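Local coordinates for putative phosphonate binding protein for ABC transporter (Prochlorococcus marinus str. MIT 9301, PDB 5LQ8), which binds inorganic phosphite strongly, and methylphosphonate and phosphate only very weakly, probably as the solute-binding protein of an ABC transporter, at residues K109-L114 / Y135-A140. Residues are numbered along the deposited sequence; the frame is centred on the assembly and turned at random.
Sequences KGLKKL and YFLNQA. With GB (methylphosphonic acid ester group), chain C.
Leu-111 carries the tight half of this contact, set against the last turn of helix 127-139. Its CB meets Ala-140 CB and, also at 4.1 Å, Leu-137 CD2. CG lies beside the backbone N (chi1 -67°), and the extended second torsion sends CD1 alongside the helix backbone, 3.8 Å from Phe-136 O and from Leu-137 N. Leu-114 CD1 adds a looser touch on Leu-137 CD2. Phe-94 of strand 92-97 touches all three leucines, and Phe-197 of strand 194-199 packs on Leu-111 and Leu-114. Ala-140 has left the helical conformation, and its small CB sits 4.0 Å from Lys-109 CA, close against the 3-10 backbone.

The solvent side is looser. Lys-112 bends at its last two torsions and reaches Ala-140 O with NZ, a 3.1 Å hydrogen bond. The C=O...N angle is 145°, and NZ is tilted 22° from the carbonyl plane. This lysine is poorly ordered, so the grip is probably soft.

Tyr-135 does not touch the 109-114 segment. Its OH donates a 2.6 Å hydrogen bond to O3 of a bound methylphosphonic acid ester group; O3 sits at the edge of the tyrosine ring, near the ring plane. Lys-269 NZ of helix 261-269 is hydrogen-bonded to the same group. A phenylalanine here would probably leave O3 without its hydroxyl partner and the group less firmly held.

The contact joins a 3-10 segment to a helix C-terminus over a mixed beta-sheet, an alpha/beta layering typical of a lobe of a periplasmic substrate-binding protein.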
loop_
_atom_site.group_PDB
_atom_site.type_symbol
_atom_site.label_atom_id
_atom_site.label_comp_id
_atom_site.label_asym_id
_atom_site.label_seq_id
_atom_site.Cartn_x
_atom_site.Cartn_y
_atom_site.Cartn_z
ATOM N N LYS A 109 -17.906 -3.801 16.657
ATOM C CA LYS A 109 -17.991 -4.912 17.647
ATOM C C LYS A 109 -18.377 -6.290 17.041
ATOM O O LYS A 109 -18.088 -7.347 17.623
ATOM C CB LYS A 109 -18.942 -4.542 18.792
ATOM C CG LYS A 109 -18.534 -3.283 19.541
ATOM C CD LYS A 109 -17.579 -3.531 20.689
ATOM C CE LYS A 109 -17.454 -2.274 21.546
ATOM N NZ LYS A 109 -16.291 -2.358 22.469
ATOM N N GLY A 110 -19.010 -6.230 15.871
ATOM C CA GLY A 110 -19.339 -7.388 15.025
ATOM C C GLY A 110 -18.141 -8.149 14.460
ATOM O O GLY A 110 -18.294 -9.241 13.924
ATOM N N LEU A 111 -16.948 -7.571 14.561
ATOM C CA LEU A 111 -15.708 -8.312 14.213
ATOM C C LEU A 111 -15.445 -9.506 15.130
ATOM O O LEU A 111 -14.693 -10.410 14.759
ATOM C CB LEU A 111 -14.470 -7.401 14.226
ATOM C CG LEU A 111 -14.415 -6.326 13.156
ATOM C CD1 LEU A 111 -13.190 -5.443 13.479
ATOM C CD2 LEU A 111 -14.387 -6.865 11.724
ATOM N N LYS A 112 -16.074 -9.514 16.306
ATOM C CA LYS A 112 -16.145 -10.709 17.190
ATOM C C LYS A 112 -16.572 -11.994 16.474
ATOM O O LYS A 112 -16.197 -13.094 16.884
ATOM C CB LYS A 112 -17.118 -10.462 18.350
ATOM C CG LYS A 112 -16.469 -9.798 19.550
ATOM C CD LYS A 112 -17.483 -9.405 20.615
ATOM C CE LYS A 112 -16.956 -9.620 22.029
ATOM N NZ LYS A 112 -15.594 -9.064 22.275
ATOM N N LYS A 113 -17.386 -11.854 15.440
ATOM C CA LYS A 113 -17.790 -13.016 14.597
ATOM C C LYS A 113 -16.653 -13.705 13.815
ATOM O O LYS A 113 -16.837 -14.790 13.286
ATOM C CB LYS A 113 -18.911 -12.653 13.626
ATOM C CG LYS A 113 -20.271 -12.506 14.311
ATOM C CD LYS A 113 -21.415 -12.368 13.314
ATOM C CE LYS A 113 -21.852 -10.925 13.115
ATOM N NZ LYS A 113 -22.875 -10.798 12.019
ATOM N N LEU A 114 -15.489 -13.066 13.748
ATOM C CA LEU A 114 -14.314 -13.663 13.079
ATOM C C LEU A 114 -13.478 -14.520 14.011
ATOM O O LEU A 114 -12.541 -15.234 13.575
ATOM C CB LEU A 114 -13.483 -12.543 12.437
ATOM C CG LEU A 114 -14.290 -11.748 11.361
ATOM C CD1 LEU A 114 -13.440 -10.603 10.838
ATOM C CD2 LEU A 114 -14.816 -12.606 10.204
ATOM N N TYR A 135 -5.681 -3.205 14.387
ATOM C CA TYR A 135 -6.080 -2.118 15.293
ATOM C C TYR A 135 -7.558 -2.196 15.568
ATOM O O TYR A 135 -7.995 -2.136 16.709
ATOM C CB TYR A 135 -5.702 -0.750 14.723
ATOM C CG TYR A 135 -6.179 0.432 15.513
ATOM C CD1 TYR A 135 -5.504 0.800 16.691
ATOM C CD2 TYR A 135 -7.215 1.233 15.058
ATOM C CE1 TYR A 135 -5.901 1.920 17.391
ATOM C CE2 TYR A 135 -7.607 2.348 15.767
ATOM C CZ TYR A 135 -6.923 2.678 16.927
ATOM O OH TYR A 135 -7.280 3.780 17.648
ATOM N N PHE A 136 -8.331 -2.336 14.508
ATOM C CA PHE A 136 -9.802 -2.373 14.638
ATOM C C PHE A 136 -10.271 -3.694 15.251
ATOM O O PHE A 136 -11.138 -3.699 16.102
ATOM C CB PHE A 136 -10.497 -2.131 13.328
ATOM C CG PHE A 136 -10.220 -0.781 12.711
ATOM C CD1 PHE A 136 -10.463 0.407 13.401
ATOM C CD2 PHE A 136 -9.773 -0.701 11.401
ATOM C CE1 PHE A 136 -10.207 1.637 12.802
ATOM C CE2 PHE A 136 -9.480 0.528 10.807
ATOM C CZ PHE A 136 -9.712 1.711 11.505
ATOM N N LEU A 137 -9.694 -4.812 14.822
ATOM C CA LEU A 137 -9.967 -6.104 15.491
ATOM C C LEU A 137 -9.787 -5.971 17.003
ATOM O O LEU A 137 -10.662 -6.377 17.794
ATOM C CB LEU A 137 -9.036 -7.213 14.954
ATOM C CG LEU A 137 -9.495 -7.786 13.607
ATOM C CD1 LEU A 137 -8.327 -8.441 12.872
ATOM C CD2 LEU A 137 -10.665 -8.756 13.762
ATOM N N ASN A 138 -8.663 -5.375 17.389
ATOM C CA ASN A 138 -8.310 -5.166 18.799
ATOM C C ASN A 138 -9.325 -4.291 19.493
ATOM O O ASN A 138 -9.669 -4.542 20.659
ATOM C CB ASN A 138 -6.899 -4.597 18.986
ATOM C CG ASN A 138 -5.782 -5.621 18.720
ATOM O OD1 ASN A 138 -5.988 -6.828 18.457
ATOM N ND2 ASN A 138 -4.574 -5.122 18.767
ATOM N N GLN A 139 -9.821 -3.280 18.797
ATOM C CA GLN A 139 -10.849 -2.393 19.409
ATOM C C GLN A 139 -12.108 -3.198 19.773
ATOM O O GLN A 139 -12.785 -2.935 20.749
ATOM C CB GLN A 139 -11.242 -1.248 18.468
ATOM C CG GLN A 139 -10.262 -0.088 18.499
ATOM C CD GLN A 139 -10.758 1.149 17.768
ATOM O OE1 GLN A 139 -11.203 1.075 16.627
ATOM N NE2 GLN A 139 -10.656 2.297 18.415
ATOM N N ALA A 140 -12.395 -4.196 18.958
ATOM C CA ALA A 140 -13.559 -5.097 19.158
ATOM C C ALA A 140 -13.317 -6.308 20.081
ATOM O O ALA A 140 -14.180 -7.191 20.225
ATOM C CB ALA A 140 -14.066 -5.556 17.812
HETATM P P1 GB C . -6.559 3.972 21.279
HETATM O O1 GB C . -5.609 4.727 22.157
HETATM O O2 GB C . -6.105 2.550 21.015
HETATM C C1 GB C . -8.074 3.967 22.298
HETATM O O3 GB C . -6.835 4.701 19.987
#